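Local coordinates for protein acetyl xylan esterase (Paenibacillus sp. R4, PDB 6AGQ) that hydrolyses acetyl esters and probably removes acetyl groups from xylan, as a cold-active esterase of the alpha/beta-hydrolase clan, at residues Y50-K53 against S54-I57; E244-Y247 against R248-Y252; H299-H303 against E304-F308. All blocks are in the same frame, centred on the assembly; numbering follows the deposited sequence.

Interaction 1 (Y50-K53 against S54-I57); sequences YPLK and SISI
Y50 and L52 meet I57 and I55 where the loop after strand 43-46, outermost in this chain's sheet, turns back into strand 55-63, its antiparallel neighbour. The closer pair sits at the open end of the turn: methyl CD1 of I57 comes up obliquely to the Y50 ring, 3.3 Å from CD2 of Y50, a tight fit between side chains that cross at about a right angle. P51, the next residue, lays its CD over one face of that ring. Deeper in the turn CG1 of I55 is 4.0 Å from CB of L52, and CD1 of I55 is 4.1 Å from CD2 of L52. With its CG1 set between the backbone N and the carbonyl carbon (chi1 61°), I55 sends its longer branch to L52; both residues rest on L106 of helix 106-110. Cutting I55 back to an alanine removes CG1 and CD1, which is likely to uncover CB and CD2 of L52 on this side and open a gap toward L106 and A109. Water joins the backbone: one molecule lies between O of L52 and O of I55, and a second donates to O of I55 and O of K53, each at 3.1 Å. L52 also packs on M314 of the second subunit. Such a turn, apolar on one side and watered on the other, connects a beta hairpin at this chain's sheet margin.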
loop_
_atom_site.group_PDB
_atom_site.type_symbol
_atom_site.label_atom_id
_atom_site.label_comp_id
_atom_site.label_asym_id
_atom_site.label_seq_id
_atom_site.Cartn_x
_atom_site.Cartn_y
_atom_site.Cartn_z
ATOM N N TYR A 50 -4.774 -3.005 -43.847
ATOM C CA TYR A 50 -4.805 -3.514 -42.486
ATOM C C TYR A 50 -4.286 -4.919 -42.739
ATOM O O TYR A 50 -4.550 -5.472 -43.824
ATOM C CB TYR A 50 -6.233 -3.555 -41.890
ATOM C CG TYR A 50 -6.269 -3.716 -40.402
ATOM C CD1 TYR A 50 -5.911 -2.664 -39.584
ATOM C CD2 TYR A 50 -6.618 -4.914 -39.799
ATOM C CE1 TYR A 50 -5.935 -2.777 -38.200
ATOM C CE2 TYR A 50 -6.646 -5.048 -38.379
ATOM C CZ TYR A 50 -6.293 -3.969 -37.570
ATOM O OH TYR A 50 -6.285 -4.000 -36.126
ATOM N N PRO A 51 -3.580 -5.521 -41.761
ATOM C CA PRO A 51 -3.066 -6.899 -42.002
ATOM C C PRO A 51 -4.129 -8.006 -42.214
ATOM O O PRO A 51 -3.915 -8.888 -43.019
ATOM C CB PRO A 51 -2.235 -7.187 -40.741
ATOM C CG PRO A 51 -1.966 -5.848 -40.142
ATOM C CD PRO A 51 -3.141 -4.980 -40.464
ATOM N N LEU A 52 -5.249 -7.970 -41.486
ATOM C CA LEU A 52 -6.388 -8.897 -41.726
ATOM C C LEU A 52 -7.106 -8.549 -43.030
ATOM O O LEU A 52 -7.724 -7.489 -43.143
ATOM C CB LEU A 52 -7.418 -8.856 -40.579
ATOM C CG LEU A 52 -7.303 -9.786 -39.365
ATOM C CD1 LEU A 52 -5.927 -10.427 -39.181
ATOM C CD2 LEU A 52 -7.691 -9.023 -38.103
ATOM N N LYS A 53 -6.983 -9.433 -44.007
ATOM C CA LYS A 53 -7.700 -9.343 -45.275
ATOM C C LYS A 53 -8.974 -10.208 -45.314
ATOM O O LYS A 53 -9.731 -10.075 -46.223
ATOM C CB LYS A 53 -6.748 -9.679 -46.425
ATOM C CG LYS A 53 -7.233 -9.245 -47.804
ATOM C CD LYS A 53 -6.083 -8.980 -48.794
ATOM C CE LYS A 53 -6.312 -9.592 -50.179
ATOM N NZ LYS A 53 -6.100 -11.067 -50.131
ATOM N N SER A 54 -9.258 -11.020 -44.297
ATOM C CA SER A 54 -10.549 -11.739 -44.187
ATOM C C SER A 54 -11.804 -10.893 -43.778
ATOM O O SER A 54 -12.931 -11.403 -43.751
ATOM C CB SER A 54 -10.400 -12.950 -43.232
ATOM O OG SER A 54 -10.414 -12.575 -41.851
ATOM N N ILE A 55 -11.589 -9.633 -43.423
ATOM C CA ILE A 55 -12.627 -8.727 -43.022
ATOM C C ILE A 55 -12.480 -7.399 -43.796
ATOM O O ILE A 55 -11.374 -7.038 -44.207
ATOM C CB ILE A 55 -12.572 -8.466 -41.493
ATOM C CG1 ILE A 55 -11.243 -7.822 -41.067
ATOM C CG2 ILE A 55 -12.778 -9.757 -40.718
ATOM C CD1 ILE A 55 -11.187 -7.431 -39.578
ATOM N N SER A 56 -13.596 -6.692 -43.988
ATOM C CA SER A 56 -13.538 -5.288 -44.344
ATOM C C SER A 56 -13.726 -4.435 -43.103
ATOM O O SER A 56 -14.652 -4.700 -42.276
ATOM C CB SER A 56 -14.590 -4.939 -45.399
ATOM O OG SER A 56 -14.433 -5.844 -46.490
ATOM N N ILE A 57 -12.910 -3.387 -43.022
ATOM C CA ILE A 57 -12.829 -2.464 -41.862
ATOM C C ILE A 57 -13.093 -1.040 -42.262
ATOM O O ILE A 57 -12.344 -0.507 -43.067
ATOM C CB ILE A 57 -11.422 -2.503 -41.187
ATOM C CG1 ILE A 57 -11.176 -3.874 -40.560
ATOM C CG2 ILE A 57 -11.251 -1.405 -40.126
ATOM C CD1 ILE A 57 -9.709 -4.212 -40.522
HETATM O O HOH W 1 -8.756 -5.557 -44.397
HETATM O O HOH W 2 -9.725 -7.060 -46.884
#

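Interaction 2 (E244-Y247 against R248-Y252); sequences EQVY and RTLSY
The backbone is helical through these residues, with N of R248, T249 and L250 bonded to O of E244, Q245 and V246, and a weaker bond from N of S251 to O of Y247. On its polar side R248 reaches back one turn, with CG anti to the backbone N (chi1 165°) and the chain bent at chi3, which lays one guanidinium face over CA of Q245 and O of E244. NH2 of R248 makes a salt bridge of 2.9 Å to OE1 of E244, arriving on its anti lone pair; with the two planes 75° apart, this is a single-point grip. NH1 of R248 gives a bent bond of 2.7 Å to OE1 of Q245, whose amide carbonyl it meets from above the plane. The other end of that amide is fixed as well: NE2 of Q245 donates to OG1 of T249 at 3.0 Å, in the amide plane, so the amide's orientation is settled from both ends. OG1 of T249 is bonded in turn to O of I146, and a water accepts from both NE2 of Q245 and NE of R248. This helix belongs to the group inserted between strands 203-207 and 265-271 of the alpha/beta-hydrolase sheet, and its apolar side faces two of its companions. There CG1 of V246 lies alongside CD1 of L250 at 4.0 Å, and Y247 crosses L250 with CD1 atoms 4.2 Å apart; V246 and Y247 continue onto F233, L250 onto I229 and F214. Past them, OG of S251 turns back to donate to O of R248 at 2.7 Å.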
loop_
_atom_site.group_PDB
_atom_site.type_symbol
_atom_site.label_atom_id
_atom_site.label_comp_id
_atom_site.label_asym_id
_atom_site.label_seq_id
_atom_site.Cartn_x
_atom_site.Cartn_y
_atom_site.Cartn_z
ATOM N N GLU A 244 -31.347 14.793 -2.774
ATOM C CA GLU A 244 -32.603 14.345 -3.401
ATOM C C GLU A 244 -32.575 14.642 -4.917
ATOM O O GLU A 244 -32.741 13.772 -5.718
ATOM C CB GLU A 244 -33.811 15.009 -2.709
ATOM C CG GLU A 244 -35.141 14.323 -2.958
ATOM C CD GLU A 244 -36.360 15.208 -2.641
ATOM O OE1 GLU A 244 -37.105 15.510 -3.591
ATOM O OE2 GLU A 244 -36.568 15.612 -1.463
ATOM N N GLN A 245 -32.291 15.878 -5.282
ATOM C CA GLN A 245 -32.018 16.232 -6.674
ATOM C C GLN A 245 -30.898 15.378 -7.287
ATOM O O GLN A 245 -31.059 14.873 -8.396
ATOM C CB GLN A 245 -31.742 17.731 -6.818
ATOM C CG GLN A 245 -31.715 18.283 -8.251
ATOM C CD GLN A 245 -32.903 17.847 -9.094
ATOM O OE1 GLN A 245 -34.023 18.273 -8.827
ATOM N NE2 GLN A 245 -32.669 16.960 -10.116
ATOM N N VAL A 246 -29.802 15.149 -6.583
ATOM C CA VAL A 246 -28.714 14.338 -7.178
ATOM C C VAL A 246 -29.217 12.939 -7.591
ATOM O O VAL A 246 -29.060 12.571 -8.748
ATOM C CB VAL A 246 -27.470 14.258 -6.284
ATOM C CG1 VAL A 246 -26.477 13.245 -6.821
ATOM C CG2 VAL A 246 -26.783 15.605 -6.185
ATOM N N TYR A 247 -29.911 12.207 -6.701
ATOM C CA TYR A 247 -30.344 10.849 -7.009
ATOM C C TYR A 247 -31.588 10.814 -7.880
ATOM O O TYR A 247 -31.800 9.830 -8.598
ATOM C CB TYR A 247 -30.501 9.985 -5.740
ATOM C CG TYR A 247 -29.151 9.742 -5.064
ATOM C CD1 TYR A 247 -28.159 8.998 -5.700
ATOM C CD2 TYR A 247 -28.831 10.308 -3.844
ATOM C CE1 TYR A 247 -26.915 8.786 -5.125
ATOM C CE2 TYR A 247 -27.577 10.110 -3.263
ATOM C CZ TYR A 247 -26.648 9.328 -3.881
ATOM O OH TYR A 247 -25.388 9.141 -3.330
ATOM N N ARG A 248 -32.425 11.840 -7.844
ATOM C CA ARG A 248 -33.516 11.907 -8.831
ATOM C C ARG A 248 -32.965 12.165 -10.259
ATOM O O ARG A 248 -33.434 11.563 -11.188
ATOM C CB ARG A 248 -34.581 12.931 -8.436
ATOM C CG ARG A 248 -35.532 13.291 -9.575
ATOM C CD ARG A 248 -36.707 14.102 -9.082
ATOM N NE ARG A 248 -36.271 15.436 -8.651
ATOM C CZ ARG A 248 -36.180 15.865 -7.385
ATOM N NH1 ARG A 248 -35.770 17.114 -7.148
ATOM N NH2 ARG A 248 -36.491 15.078 -6.351
ATOM N N THR A 249 -31.949 13.016 -10.423
ATOM C CA THR A 249 -31.238 13.147 -11.738
ATOM C C THR A 249 -30.771 11.784 -12.219
ATOM O O THR A 249 -31.051 11.414 -13.349
ATOM C CB THR A 249 -30.011 14.084 -11.669
ATOM O OG1 THR A 249 -30.454 15.387 -11.371
ATOM C CG2 THR A 249 -29.188 14.146 -12.988
ATOM N N LEU A 250 -30.108 11.035 -11.348
ATOM C CA LEU A 250 -29.464 9.776 -11.731
ATOM C C LEU A 250 -30.450 8.630 -12.004
ATOM O O LEU A 250 -30.133 7.683 -12.796
ATOM C CB LEU A 250 -28.420 9.386 -10.672
ATOM C CG LEU A 250 -27.201 10.359 -10.527
ATOM C CD1 LEU A 250 -26.327 10.071 -9.294
ATOM C CD2 LEU A 250 -26.321 10.320 -11.746
ATOM N N SER A 251 -31.657 8.713 -11.394
ATOM C CA SER A 251 -32.670 7.668 -11.592
ATOM C C SER A 251 -33.129 7.479 -13.076
ATOM O O SER A 251 -33.400 6.373 -13.523
ATOM C CB SER A 251 -33.893 7.964 -10.661
ATOM O OG SER A 251 -34.586 9.161 -11.130
ATOM N N TYR A 252 -33.186 8.567 -13.827
ATOM C CA TYR A 252 -33.463 8.537 -15.282
ATOM C C TYR A 252 -32.460 7.737 -16.096
ATOM O O TYR A 252 -32.795 7.295 -17.195
ATOM C CB TYR A 252 -33.546 9.956 -15.850
ATOM C CG TYR A 252 -34.746 10.720 -15.330
ATOM C CD1 TYR A 252 -35.999 10.605 -15.951
ATOM C CD2 TYR A 252 -34.640 11.543 -14.213
ATOM C CE1 TYR A 252 -37.102 11.304 -15.464
ATOM C CE2 TYR A 252 -35.735 12.246 -13.732
ATOM C CZ TYR A 252 -36.953 12.125 -14.349
ATOM O OH TYR A 252 -38.048 12.808 -13.831
HETATM O O HOH W 3 -35.476 16.532 -11.654
#

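Interaction 3 (H299-H303 against E304-F308); sequences HDYGH and EGLPF
The ring of F308 turns its edge to one face of Y301, a T-shaped pair with centroids 4.8 Å apart and planes at 66°. CZ of F308 is over that face, off toward the rim, 3.4 Å from CZ of Y301. The hydroxyl of Y301 lies near the F308 plane, 3.2 Å from CE2 of F308, and is hydrogen-bonded to O of R234 of the third subunit. At the Y301 edge, in its plane, sits CG of E304, while methyl CD2 of L306 comes obliquely to CD2 of Y301 at 3.9 Å. One F308 face lies over the carbonyl carbon of L306. E304 curls back over the turn: with CG between the backbone N and the carbonyl carbon (chi1 45°), the extended chain carries OE2 of E304 to N of G302, a straight 2.9 Å bond on the carboxylate's anti side. The E304 side chain crosses that of Y301 at about a right angle, its CD 3.5 Å from CD2 of Y301 and its carboxylate plane tilted 58° from the ring; OE1 salt-bridges R234 of the third subunit. The turn so tied presents H303, which touches D274 and is hydrogen-bonded through NE2 to OG of S185. That is consistent with the histidine loop of an alpha/beta hydrolase, after strand 293-298, with H303 and S185 probably in a Ser-His-Asp triad, S185 at its nucleophile elbow.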
loop_
_atom_site.group_PDB
_atom_site.type_symbol
_atom_site.label_atom_id
_atom_site.label_comp_id
_atom_site.label_asym_id
_atom_site.label_seq_id
_atom_site.Cartn_x
_atom_site.Cartn_y
_atom_site.Cartn_z
ATOM N N HIS A 299 -16.895 -16.368 -9.310
ATOM C CA HIS A 299 -16.748 -16.215 -7.833
ATOM C C HIS A 299 -15.482 -15.457 -7.318
ATOM O O HIS A 299 -15.598 -14.616 -6.390
ATOM C CB HIS A 299 -16.886 -17.583 -7.116
ATOM C CG HIS A 299 -18.239 -18.231 -7.280
ATOM N ND1 HIS A 299 -18.693 -18.739 -8.490
ATOM C CD2 HIS A 299 -19.223 -18.476 -6.383
ATOM C CE1 HIS A 299 -19.907 -19.250 -8.331
ATOM N NE2 HIS A 299 -20.255 -19.099 -7.063
ATOM N N ASP A 300 -14.315 -15.729 -7.919
ATOM C CA ASP A 300 -13.004 -15.201 -7.452
ATOM C C ASP A 300 -12.372 -14.084 -8.308
ATOM O O ASP A 300 -11.149 -13.848 -8.271
ATOM C CB ASP A 300 -12.013 -16.382 -7.380
ATOM C CG ASP A 300 -12.643 -17.592 -6.726
ATOM O OD1 ASP A 300 -12.919 -17.460 -5.517
ATOM O OD2 ASP A 300 -12.945 -18.607 -7.440
ATOM N N TYR A 301 -13.204 -13.413 -9.084
ATOM C CA TYR A 301 -12.754 -12.346 -9.969
ATOM C C TYR A 301 -13.353 -11.012 -9.497
ATOM O O TYR A 301 -14.504 -10.939 -9.015
ATOM C CB TYR A 301 -13.168 -12.649 -11.439
ATOM C CG TYR A 301 -12.223 -13.612 -12.108
ATOM C CD1 TYR A 301 -12.390 -15.002 -11.964
ATOM C CD2 TYR A 301 -11.124 -13.147 -12.863
ATOM C CE1 TYR A 301 -11.500 -15.897 -12.560
ATOM C CE2 TYR A 301 -10.247 -14.041 -13.449
ATOM C CZ TYR A 301 -10.426 -15.395 -13.275
ATOM O OH TYR A 301 -9.578 -16.276 -13.858
ATOM N N GLY A 302 -12.559 -9.976 -9.685
ATOM C CA GLY A 302 -12.998 -8.607 -9.563
ATOM C C GLY A 302 -13.269 -7.893 -10.883
ATOM O O GLY A 302 -13.721 -8.486 -11.884
ATOM N N HIS A 303 -13.047 -6.582 -10.860
ATOM C CA HIS A 303 -13.257 -5.743 -12.054
ATOM C C HIS A 303 -11.971 -5.873 -12.877
ATOM O O HIS A 303 -10.992 -5.251 -12.571
ATOM C CB HIS A 303 -13.510 -4.309 -11.605
ATOM C CG HIS A 303 -14.210 -3.457 -12.618
ATOM N ND1 HIS A 303 -13.539 -2.545 -13.411
ATOM C CD2 HIS A 303 -15.527 -3.322 -12.916
ATOM C CE1 HIS A 303 -14.411 -1.903 -14.175
ATOM N NE2 HIS A 303 -15.625 -2.356 -13.896
ATOM N N GLU A 304 -11.959 -6.806 -13.805
ATOM C CA GLU A 304 -10.735 -7.231 -14.503
ATOM C C GLU A 304 -11.135 -8.000 -15.751
ATOM O O GLU A 304 -12.305 -8.379 -15.872
ATOM C CB GLU A 304 -9.835 -8.104 -13.624
ATOM C CG GLU A 304 -10.541 -9.199 -12.821
ATOM C CD GLU A 304 -9.586 -10.081 -11.999
ATOM O OE1 GLU A 304 -8.576 -10.553 -12.587
ATOM O OE2 GLU A 304 -9.857 -10.308 -10.783
ATOM N N GLY A 305 -10.191 -8.171 -16.688
ATOM C CA GLY A 305 -10.445 -8.957 -17.903
ATOM C C GLY A 305 -10.897 -10.395 -17.594
ATOM O O GLY A 305 -10.386 -11.040 -16.658
ATOM N N LEU A 306 -11.850 -10.894 -18.397
ATOM C CA LEU A 306 -12.464 -12.206 -18.223
ATOM C C LEU A 306 -12.242 -13.054 -19.470
ATOM O O LEU A 306 -13.148 -13.177 -20.306
ATOM C CB LEU A 306 -13.954 -12.032 -17.930
ATOM C CG LEU A 306 -14.289 -11.184 -16.698
ATOM C CD1 LEU A 306 -15.810 -10.880 -16.658
ATOM C CD2 LEU A 306 -13.827 -11.862 -15.407
ATOM N N PRO A 307 -11.033 -13.650 -19.616
ATOM C CA PRO A 307 -10.680 -14.403 -20.863
ATOM C C PRO A 307 -11.681 -15.493 -21.292
ATOM O O PRO A 307 -12.031 -15.575 -22.451
ATOM C CB PRO A 307 -9.284 -15.012 -20.550
ATOM C CG PRO A 307 -8.779 -14.329 -19.300
ATOM C CD PRO A 307 -9.834 -13.361 -18.792
ATOM N N PHE A 308 -12.115 -16.297 -20.329
ATOM C CA PHE A 308 -13.232 -17.326 -20.437
ATOM C C PHE A 308 -14.608 -16.820 -20.853
ATOM O O PHE A 308 -15.428 -17.619 -21.336
ATOM C CB PHE A 308 -13.448 -18.053 -19.089
ATOM C CG PHE A 308 -13.194 -17.158 -17.894
ATOM C CD1 PHE A 308 -14.200 -16.350 -17.373
ATOM C CD2 PHE A 308 -11.909 -17.047 -17.361
ATOM C CE1 PHE A 308 -13.945 -15.491 -16.288
ATOM C CE2 PHE A 308 -11.644 -16.177 -16.312
ATOM C CZ PHE A 308 -12.675 -15.404 -15.770
#

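In the fold
All three are local contacts, but they sit in different settings. Interaction 2 is the buried one: a helix joined to its own next turn, polar on one side and packed on neighbouring helices on the other. Interaction 1 is partly buried, mostly apolar with waters joining carbonyls, and lies about 45 Å from interaction 2 between centres, across the chain's middle. Interaction 3 is a surface contact in which aromatic rings and a carboxylate hold a loop, and a third subunit binds the Y301 hydroxyl and one carboxylate oxygen of E304. Interactions 1 and 3 follow the strands outermost in this chain's sheet, 43-46 and 293-298, and both touch the second subunit; no other chain reaches interaction 2.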